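Local coordinates for protein peptidyl-prolyl cis-trans isomerase (Hirschia baltica, PDB 5EX2) that probably catalyses the cis-trans isomerisation of peptide bonds preceding proline, as a periplasmic folding helper of the cyclophilin family, at residues V109-F123 with L244-L256. Residues are numbered along the deposited sequence; the frame is centred on the assembly and turned at random.
Sequences VINEEDQTKSQYTGF and LDRMGRDKDVCSL. With MG (magnesium ion), chain C.
Arg-249 reaches with NH1 to the carbonyl O of Ile-110 (2.8 Å), meeting it from above the carbonyl plane. An extended chain lays its methylenes along the same oxygen, and the guanidinium has nitrogens enough for more: NE makes a salt bridge with Asp-245 OD1, while NH1 also donates to a water that in turn donates to Val-109 O and Glu-112 OE2. The return bond runs from Asn-111 ND2 to the carbonyl O of Arg-249 (3.0 Å). An amide suits this place because it does both jobs: ND2 donates across the contact while OD1 accepts from Glu-113 N (2.9 Å), an Asx turn. On strand 119-124, Thr-121 OG1 gives its proton to Asp-252 OD1 (2.6 Å), nearly along the C-O axis; OG1 sits between the backbone N and carbonyl carbon (chi1 67°), which turns it to the carboxylate. Asp-252 OD2 is held by a salt bridge to Arg-179. Between these polar ends lies an apolar patch. Val-253 CG2 rests over one face of the Phe-123 ring, 3.7 Å from its centroid, a CH-pi contact, while Leu-256 CD1 lies at the ring edge and meets Ile-110 CD1 tip to tip (3.8 Å). The segment following helix 238-247 is thus joined to the five-stranded sheet by directional bonds flanking an apolar centre. The carbonyls of Val-109, Ile-110 and Arg-249 and the charges of Arg-249 and Asp-252 all find partners, so the polar groups at the margins of this partly buried contact stay paired while apolar side chains fill the middle.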
ATOM      1  N   VAL A 109     -11.169  -4.415 -14.107  1.00 11.89           N
ATOM      2  CA  VAL A 109     -11.694  -3.109 -14.454  1.00 13.42           C
ATOM      3  C   VAL A 109     -12.901  -2.784 -13.595  1.00 14.53           C
ATOM      4  O   VAL A 109     -13.571  -3.678 -13.064  1.00 19.02           O
ATOM      5  CB  VAL A 109     -12.077  -3.050 -15.943  1.00 13.98           C
ATOM      6  CG1 VAL A 109     -10.874  -3.401 -16.791  1.00 16.31           C
ATOM      7  CG2 VAL A 109     -13.248  -4.012 -16.247  1.00 17.52           C
ATOM      8  N   ILE A 110     -13.195  -1.496 -13.480  1.00 14.76           N
ATOM      9  CA  ILE A 110     -14.307  -1.021 -12.689  1.00 18.07           C
ATOM     10  C   ILE A 110     -15.566  -0.930 -13.540  1.00 20.82           C
ATOM     11  O   ILE A 110     -16.654  -1.323 -13.117  1.00 22.62           O
ATOM     12  CB  ILE A 110     -13.969   0.340 -12.076  1.00 14.87           C
ATOM     13  CG1 ILE A 110     -12.808   0.177 -11.091  1.00 18.28           C
ATOM     14  CG2 ILE A 110     -15.174   0.920 -11.372  1.00 15.93           C
ATOM     15  CD1 ILE A 110     -12.061   1.449 -10.802  1.00 17.26           C
ATOM     16  N   ASN A 111     -15.407  -0.405 -14.747  1.00 22.41           N
ATOM     17  CA  ASN A 111     -16.504  -0.345 -15.692  1.00 24.64           C
ATOM     18  C   ASN A 111     -16.199  -1.273 -16.856  1.00 27.31           C
ATOM     19  O   ASN A 111     -15.070  -1.307 -17.347  1.00 27.91           O
ATOM     20  CB  ASN A 111     -16.724   1.088 -16.169  1.00 23.88           C
ATOM     21  CG  ASN A 111     -18.113   1.299 -16.722  1.00 41.87           C
ATOM     22  OD1 ASN A 111     -18.461   0.756 -17.768  1.00 25.94           O
ATOM     23  ND2 ASN A 111     -18.921   2.082 -16.018  1.00 33.84           N
ATOM     24  N   GLU A 112     -17.200  -2.042 -17.272  1.00 25.53           N
ATOM     25  CA  GLU A 112     -17.033  -3.017 -18.347  1.00 27.54           C
ATOM     26  C   GLU A 112     -17.208  -2.395 -19.729  1.00 30.47           C
ATOM     27  O   GLU A 112     -16.996  -3.065 -20.739  1.00 36.23           O
ATOM     28  CB  GLU A 112     -18.033  -4.162 -18.181  1.00 29.67           C
ATOM     29  CG  GLU A 112     -17.923  -4.916 -16.865  1.00 36.36           C
ATOM     30  CD  GLU A 112     -16.690  -5.796 -16.788  1.00 42.79           C
ATOM     31  OE1 GLU A 112     -16.022  -5.983 -17.828  1.00 42.49           O
ATOM     32  OE2 GLU A 112     -16.401  -6.314 -15.685  1.00 34.35           O
ATOM     33  N   GLU A 113     -17.585  -1.119 -19.780  1.00 21.67           N
ATOM     34  CA  GLU A 113     -17.797  -0.446 -21.060  1.00 23.38           C
ATOM     35  C   GLU A 113     -16.489  -0.346 -21.838  1.00 19.93           C
ATOM     36  O   GLU A 113     -15.408  -0.354 -21.255  1.00 21.38           O
ATOM     37  CB  GLU A 113     -18.400   0.945 -20.858  1.00 26.51           C
ATOM     38  CG  GLU A 113     -17.416   1.984 -20.364  1.00 32.85           C
ATOM     39  CD  GLU A 113     -18.095   3.249 -19.868  1.00 43.87           C
ATOM     40  OE1 GLU A 113     -17.406   4.086 -19.244  1.00 49.47           O
ATOM     41  OE2 GLU A 113     -19.312   3.413 -20.108  1.00 52.41           O
ATOM     42  N   ASP A 114     -16.603  -0.249 -23.160  1.00 19.47           N
ATOM     43  CA  ASP A 114     -15.440  -0.118 -24.033  1.00 23.90           C
ATOM     44  C   ASP A 114     -14.572   1.055 -23.606  1.00 29.96           C
ATOM     45  O   ASP A 114     -15.062   2.173 -23.442  1.00 23.27           O
ATOM     46  CB  ASP A 114     -15.853   0.095 -25.493  1.00 20.25           C
ATOM     47  CG  ASP A 114     -16.649  -1.062 -26.071  1.00 27.95           C
ATOM     48  OD1 ASP A 114     -16.616  -2.174 -25.502  1.00 34.47           O
ATOM     49  OD2 ASP A 114     -17.319  -0.850 -27.107  1.00 29.69           O
ATOM     50  N   GLN A 115     -13.279   0.796 -23.453  1.00 22.59           N
ATOM     51  CA  GLN A 115     -12.320   1.834 -23.083  1.00 20.93           C
ATOM     52  C   GLN A 115     -12.070   2.783 -24.247  1.00 18.11           C
ATOM     53  O   GLN A 115     -12.062   2.351 -25.400  1.00 21.02           O
ATOM     54  CB  GLN A 115     -11.008   1.198 -22.654  1.00 19.34           C
ATOM     55  CG  GLN A 115     -11.134   0.422 -21.363  1.00 15.88           C
ATOM     56  CD  GLN A 115      -9.958  -0.482 -21.089  1.00 16.02           C
ATOM     57  OE1 GLN A 115      -9.132  -0.746 -21.961  1.00 19.83           O
ATOM     58  NE2 GLN A 115      -9.872  -0.959 -19.856  1.00 15.56           N
ATOM     59  N   THR A 116     -11.860   4.065 -23.939  1.00 17.97           N
ATOM     60  CA  THR A 116     -11.557   5.071 -24.963  1.00 20.05           C
ATOM     61  C   THR A 116     -10.446   6.035 -24.547  1.00 25.52           C
ATOM     62  O   THR A 116     -10.205   7.005 -25.239  1.00 24.81           O
ATOM     63  CB  THR A 116     -12.791   5.927 -25.328  1.00 31.22           C
ATOM     64  OG1 THR A 116     -13.270   6.604 -24.162  1.00 29.41           O
ATOM     65  CG2 THR A 116     -13.896   5.071 -25.919  1.00 32.49           C
ATOM     66  N   LYS A 117      -9.788   5.806 -23.419  1.00 17.88           N
ATOM     67  CA  LYS A 117      -8.756   6.740 -22.948  1.00 15.51           C
ATOM     68  C   LYS A 117      -7.353   6.157 -23.071  1.00 15.03           C
ATOM     69  O   LYS A 117      -7.180   4.963 -23.350  1.00 14.44           O
ATOM     70  CB  LYS A 117      -9.027   7.178 -21.504  1.00 19.31           C
ATOM     71  CG  LYS A 117     -10.279   8.051 -21.349  1.00 23.64           C
ATOM     72  CD  LYS A 117     -10.409   8.602 -19.926  1.00 26.64           C
ATOM     73  CE  LYS A 117     -11.712   9.370 -19.727  1.00 46.06           C
ATOM     74  NZ  LYS A 117     -11.742  10.659 -20.490  1.00 53.74           N
ATOM     75  N   SER A 118      -6.349   7.006 -22.863  1.00 12.91           N
ATOM     76  CA  SER A 118      -4.963   6.581 -22.978  1.00 12.34           C
ATOM     77  C   SER A 118      -4.564   5.737 -21.794  1.00 10.62           C
ATOM     78  O   SER A 118      -3.592   4.987 -21.850  1.00 13.71           O
ATOM     79  CB  SER A 118      -4.030   7.780 -23.081  1.00 14.06           C
ATOM     80  OG  SER A 118      -4.243   8.459 -24.306  1.00 14.64           O
ATOM     81  N   GLN A 119      -5.304   5.889 -20.704  1.00 13.45           N
ATOM     82  CA  GLN A 119      -5.028   5.154 -19.479  1.00 10.91           C
ATOM     83  C   GLN A 119      -6.322   4.671 -18.872  1.00 12.40           C
ATOM     84  O   GLN A 119      -7.380   5.191 -19.169  1.00 14.84           O
ATOM     85  CB  GLN A 119      -4.268   6.042 -18.484  1.00 15.29           C
ATOM     86  CG  GLN A 119      -2.870   6.365 -18.954  1.00 15.18           C
ATOM     87  CD  GLN A 119      -2.161   7.459 -18.191  1.00 15.04           C
ATOM     88  OE1 GLN A 119      -1.106   7.899 -18.621  1.00 19.88           O
ATOM     89  NE2 GLN A 119      -2.708   7.882 -17.047  1.00 16.88           N
ATOM     90  N   TYR A 120      -6.237   3.670 -18.005  1.00 10.55           N
ATOM     91  CA  TYR A 120      -7.387   3.289 -17.211  1.00  9.96           C
ATOM     92  C   TYR A 120      -6.865   2.797 -15.885  1.00  9.46           C
ATOM     93  O   TYR A 120      -5.664   2.569 -15.735  1.00  8.84           O
ATOM     94  CB  TYR A 120      -8.247   2.224 -17.919  1.00 11.68           C
ATOM     95  CG  TYR A 120      -7.617   0.863 -18.028  1.00 15.60           C
ATOM     96  CD1 TYR A 120      -6.782   0.534 -19.091  1.00 15.03           C
ATOM     97  CD2 TYR A 120      -7.884  -0.115 -17.079  1.00 15.29           C
ATOM     98  CE1 TYR A 120      -6.214  -0.734 -19.180  1.00 14.67           C
ATOM     99  CE2 TYR A 120      -7.318  -1.374 -17.152  1.00 14.82           C
ATOM    100  CZ  TYR A 120      -6.480  -1.685 -18.194  1.00 15.17           C
ATOM    101  OH  TYR A 120      -5.928  -2.949 -18.267  1.00 14.44           O
ATOM    102  N   THR A 121      -7.792   2.637 -14.949  1.00  9.85           N
ATOM    103  CA  THR A 121      -7.468   2.132 -13.640  1.00 10.23           C
ATOM    104  C   THR A 121      -8.257   0.866 -13.353  1.00 12.14           C
ATOM    105  O   THR A 121      -9.304   0.579 -13.943  1.00 11.02           O
ATOM    106  CB  THR A 121      -7.775   3.140 -12.530  1.00  9.59           C
ATOM    107  OG1 THR A 121      -9.189   3.338 -12.437  1.00 16.61           O
ATOM    108  CG2 THR A 121      -7.069   4.483 -12.752  1.00 14.35           C
ATOM    109  N   GLY A 122      -7.748   0.106 -12.409  1.00 11.07           N
ATOM    110  CA  GLY A 122      -8.403  -1.112 -11.993  1.00 11.06           C
ATOM    111  C   GLY A 122      -7.672  -1.625 -10.783  1.00  9.06           C
ATOM    112  O   GLY A 122      -6.938  -0.880 -10.121  1.00 11.60           O
ATOM    113  N   PHE A 123      -7.906  -2.889 -10.476  1.00  9.37           N
ATOM    114  CA  PHE A 123      -7.348  -3.505  -9.278  1.00  9.62           C
ATOM    115  C   PHE A 123      -6.593  -4.771  -9.606  1.00 10.01           C
ATOM    116  O   PHE A 123      -6.997  -5.551 -10.479  1.00 11.21           O
ATOM    117  CB  PHE A 123      -8.446  -3.847  -8.280  1.00 10.00           C
ATOM    118  CG  PHE A 123      -9.224  -2.660  -7.762  1.00 10.43           C
ATOM    119  CD1 PHE A 123      -8.792  -1.952  -6.655  1.00 10.99           C
ATOM    120  CD2 PHE A 123     -10.405  -2.279  -8.374  1.00 10.77           C
ATOM    121  CE1 PHE A 123      -9.530  -0.874  -6.164  1.00 13.76           C
ATOM    122  CE2 PHE A 123     -11.147  -1.204  -7.890  1.00 11.61           C
ATOM    123  CZ  PHE A 123     -10.708  -0.510  -6.785  1.00 13.65           C
ATOM    124  N   LEU A 244     -18.528  -3.541  -6.310  1.00  9.07           N
ATOM    125  CA  LEU A 244     -18.483  -2.482  -7.316  1.00 10.98           C
ATOM    126  C   LEU A 244     -19.885  -2.056  -7.716  1.00 12.76           C
ATOM    127  O   LEU A 244     -20.163  -0.874  -7.872  1.00 13.79           O
ATOM    128  CB  LEU A 244     -17.724  -2.942  -8.553  1.00 11.74           C
ATOM    129  CG  LEU A 244     -16.231  -3.158  -8.404  1.00  9.74           C
ATOM    130  CD1 LEU A 244     -15.660  -3.730  -9.681  1.00 12.04           C
ATOM    131  CD2 LEU A 244     -15.543  -1.854  -8.093  1.00 13.92           C
ATOM    132  N   ASP A 245     -20.776  -3.026  -7.886  1.00 12.52           N
ATOM    133  CA  ASP A 245     -22.160  -2.707  -8.209  1.00 12.86           C
ATOM    134  C   ASP A 245     -22.762  -1.774  -7.176  1.00 14.00           C
ATOM    135  O   ASP A 245     -23.443  -0.802  -7.510  1.00 16.16           O
ATOM    136  CB  ASP A 245     -23.042  -3.954  -8.270  1.00 13.16           C
ATOM    137  CG  ASP A 245     -22.760  -4.845  -9.462  1.00 18.28           C
ATOM    138  OD1 ASP A 245     -22.037  -4.448 -10.406  1.00 14.55           O
ATOM    139  OD2 ASP A 245     -23.318  -5.963  -9.457  1.00 16.52           O
ATOM    140  N   ARG A 246     -22.545  -2.125  -5.916  1.00 13.69           N
ATOM    141  CA  ARG A 246     -23.124  -1.416  -4.793  1.00 16.12           C
ATOM    142  C   ARG A 246     -22.512  -0.015  -4.673  1.00 16.54           C
ATOM    143  O   ARG A 246     -23.236   0.959  -4.470  1.00 18.83           O
ATOM    144  CB  ARG A 246     -22.924  -2.264  -3.534  1.00 17.90           C
ATOM    145  CG  ARG A 246     -23.449  -1.701  -2.245  1.00 31.97           C
ATOM    146  CD  ARG A 246     -23.086  -2.639  -1.107  1.00 22.75           C
ATOM    147  NE  ARG A 246     -21.908  -2.181  -0.368  1.00 38.61           N
ATOM    148  CZ  ARG A 246     -20.822  -2.909  -0.107  1.00 40.44           C
ATOM    149  NH1 ARG A 246     -20.709  -4.171  -0.521  1.00 21.49           N
ATOM    150  NH2 ARG A 246     -19.830  -2.358   0.585  1.00 32.39           N
ATOM    151  N   MET A 247     -21.197   0.098  -4.834  1.00 14.17           N
ATOM    152  CA  MET A 247     -20.511   1.371  -4.619  1.00 19.24           C
ATOM    153  C   MET A 247     -20.563   2.339  -5.798  1.00 20.89           C
ATOM    154  O   MET A 247     -20.547   3.553  -5.599  1.00 20.65           O
ATOM    155  CB  MET A 247     -19.055   1.120  -4.264  1.00 18.85           C
ATOM    156  CG  MET A 247     -18.895   0.337  -2.985  1.00 16.65           C
ATOM    157  SD  MET A 247     -19.781   1.046  -1.576  1.00 17.67           S
ATOM    158  CE  MET A 247     -19.122   2.707  -1.488  1.00 19.42           C
ATOM    159  N   GLY A 248     -20.612   1.816  -7.020  1.00 17.79           N
ATOM    160  CA  GLY A 248     -20.744   2.644  -8.209  1.00 20.88           C
ATOM    161  C   GLY A 248     -19.625   2.472  -9.216  1.00 15.47           C
ATOM    162  O   GLY A 248     -18.484   2.845  -8.973  1.00 19.71           O
ATOM    163  N   ARG A 249     -19.966   1.934 -10.383  1.00 16.37           N
ATOM    164  CA  ARG A 249     -18.962   1.584 -11.387  1.00 16.99           C
ATOM    165  C   ARG A 249     -18.586   2.745 -12.305  1.00 20.38           C
ATOM    166  O   ARG A 249     -17.820   2.572 -13.253  1.00 20.11           O
ATOM    167  CB  ARG A 249     -19.465   0.409 -12.203  1.00 20.33           C
ATOM    168  CG  ARG A 249     -19.418  -0.871 -11.417  1.00 16.31           C
ATOM    169  CD  ARG A 249     -19.960  -1.942 -12.244  1.00 17.91           C
ATOM    170  NE  ARG A 249     -19.888  -3.234 -11.591  1.00 15.70           N
ATOM    171  CZ  ARG A 249     -18.882  -4.088 -11.735  1.00 16.02           C
ATOM    172  NH1 ARG A 249     -17.827  -3.782 -12.487  1.00 15.03           N
ATOM    173  NH2 ARG A 249     -18.929  -5.257 -11.129  1.00 13.36           N
ATOM    174  N   ASP A 250     -19.115   3.926 -12.008  1.00 18.48           N
ATOM    175  CA  ASP A 250     -18.698   5.145 -12.680  1.00 21.63           C
ATOM    176  C   ASP A 250     -17.502   5.779 -11.976  1.00 28.46           C
ATOM    177  O   ASP A 250     -16.887   6.720 -12.486  1.00 24.81           O
ATOM    178  CB  ASP A 250     -19.864   6.139 -12.732  1.00 24.88           C
ATOM    179  CG  ASP A 250     -20.407   6.490 -11.344  1.00 37.13           C
ATOM    180  OD1 ASP A 250     -20.490   5.596 -10.466  1.00 33.67           O
ATOM    181  OD2 ASP A 250     -20.747   7.674 -11.126  1.00 51.39           O
ATOM    182  N   LYS A 251     -17.155   5.229 -10.817  1.00 21.17           N
ATOM    183  CA  LYS A 251     -16.082   5.781  -9.999  1.00 24.47           C
ATOM    184  C   LYS A 251     -14.708   5.324 -10.447  1.00 20.86           C
ATOM    185  O   LYS A 251     -14.521   4.190 -10.860  1.00 23.80           O
ATOM    186  CB  LYS A 251     -16.296   5.398  -8.539  1.00 22.65           C
ATOM    187  CG  LYS A 251     -17.486   6.096  -7.916  1.00 24.30           C
ATOM    188  CD  LYS A 251     -17.741   5.583  -6.522  1.00 28.68           C
ATOM    189  CE  LYS A 251     -18.917   6.297  -5.878  1.00 30.45           C
ATOM    190  NZ  LYS A 251     -19.261   5.692  -4.565  1.00 25.39           N
ATOM    191  N   ASP A 252     -13.741   6.221 -10.341  1.00 30.08           N
ATOM    192  CA  ASP A 252     -12.355   5.873 -10.567  1.00 24.76           C
ATOM    193  C   ASP A 252     -11.853   5.106  -9.341  1.00 21.25           C
ATOM    194  O   ASP A 252     -12.473   5.153  -8.275  1.00 24.09           O
ATOM    195  CB  ASP A 252     -11.522   7.132 -10.815  1.00 38.28           C
ATOM    196  CG  ASP A 252     -10.137   6.822 -11.334  1.00 36.56           C
ATOM    197  OD1 ASP A 252      -9.982   5.789 -12.017  1.00 39.53           O
ATOM    198  OD2 ASP A 252      -9.208   7.609 -11.063  1.00 46.35           O
ATOM    199  N   VAL A 253     -10.732   4.410  -9.493  1.00 21.76           N
ATOM    200  CA  VAL A 253     -10.214   3.539  -8.453  1.00 19.70           C
ATOM    201  C   VAL A 253     -10.045   4.280  -7.119  1.00 16.06           C
ATOM    202  O   VAL A 253     -10.306   3.728  -6.068  1.00 17.30           O
ATOM    203  CB  VAL A 253      -8.868   2.910  -8.915  1.00 25.09           C
ATOM    204  CG1 VAL A 253      -7.742   3.943  -8.984  1.00 21.00           C
ATOM    205  CG2 VAL A 253      -8.486   1.765  -8.047  1.00 23.63           C
ATOM    206  N   CYS A 254      -9.652   5.540  -7.157  1.00 14.39           N
ATOM    207  CA  CYS A 254      -9.414   6.265  -5.915  1.00 17.24           C
ATOM    208  C   CYS A 254     -10.682   6.853  -5.297  1.00 22.36           C
ATOM    209  O   CYS A 254     -10.645   7.330  -4.175  1.00 20.76           O
ATOM    210  CB  CYS A 254      -8.387   7.370  -6.138  1.00 19.43           C
ATOM    211  SG  CYS A 254      -6.719   6.743  -6.479  1.00 18.95           S
ATOM    212  N   SER A 255     -11.804   6.805  -6.008  1.00 18.84           N
ATOM    213  CA  SER A 255     -13.070   7.288  -5.447  1.00 20.28           C
ATOM    214  C   SER A 255     -13.889   6.151  -4.825  1.00 18.01           C
ATOM    215  O   SER A 255     -14.867   6.384  -4.120  1.00 22.41           O
ATOM    216  CB  SER A 255     -13.884   8.012  -6.516  1.00 18.69           C
ATOM    217  OG  SER A 255     -13.303   9.273  -6.793  1.00 23.60           O
ATOM    218  N   LEU A 256     -13.464   4.920  -5.072  1.00 15.10           N
ATOM    219  CA  LEU A 256     -14.036   3.762  -4.408  1.00 13.96           C
ATOM    220  C   LEU A 256     -13.389   3.587  -3.035  1.00 12.59           C
ATOM    221  O   LEU A 256     -12.287   4.076  -2.801  1.00 14.00           O
ATOM    222  CB  LEU A 256     -13.802   2.505  -5.242  1.00 13.62           C
ATOM    223  CG  LEU A 256     -14.604   2.401  -6.527  1.00 13.65           C
ATOM    224  CD1 LEU A 256     -13.964   1.385  -7.462  1.00 17.60           C
ATOM    225  CD2 LEU A 256     -16.039   1.996  -6.213  1.00 18.62           C
TER
HETATM  226 MG    MG C 301      -7.752  -1.463 -23.784  1.00 10.48          MG
HETATM  227  O   HOH W   1     -15.484  -5.491 -13.201  1.00 17.42           O
HETATM  228  O   HOH W   2     -10.526   4.028 -14.917  1.00 22.89           O
HETATM  229  O   HOH W   3      -8.444   0.250 -25.204  1.00 16.11           O
HETATM  230  O   HOH W   4      -9.700  -2.550 -24.323  1.00 24.66           O
HETATM  231  O   HOH W   5      -7.013  -3.187 -22.193  1.00 20.77           O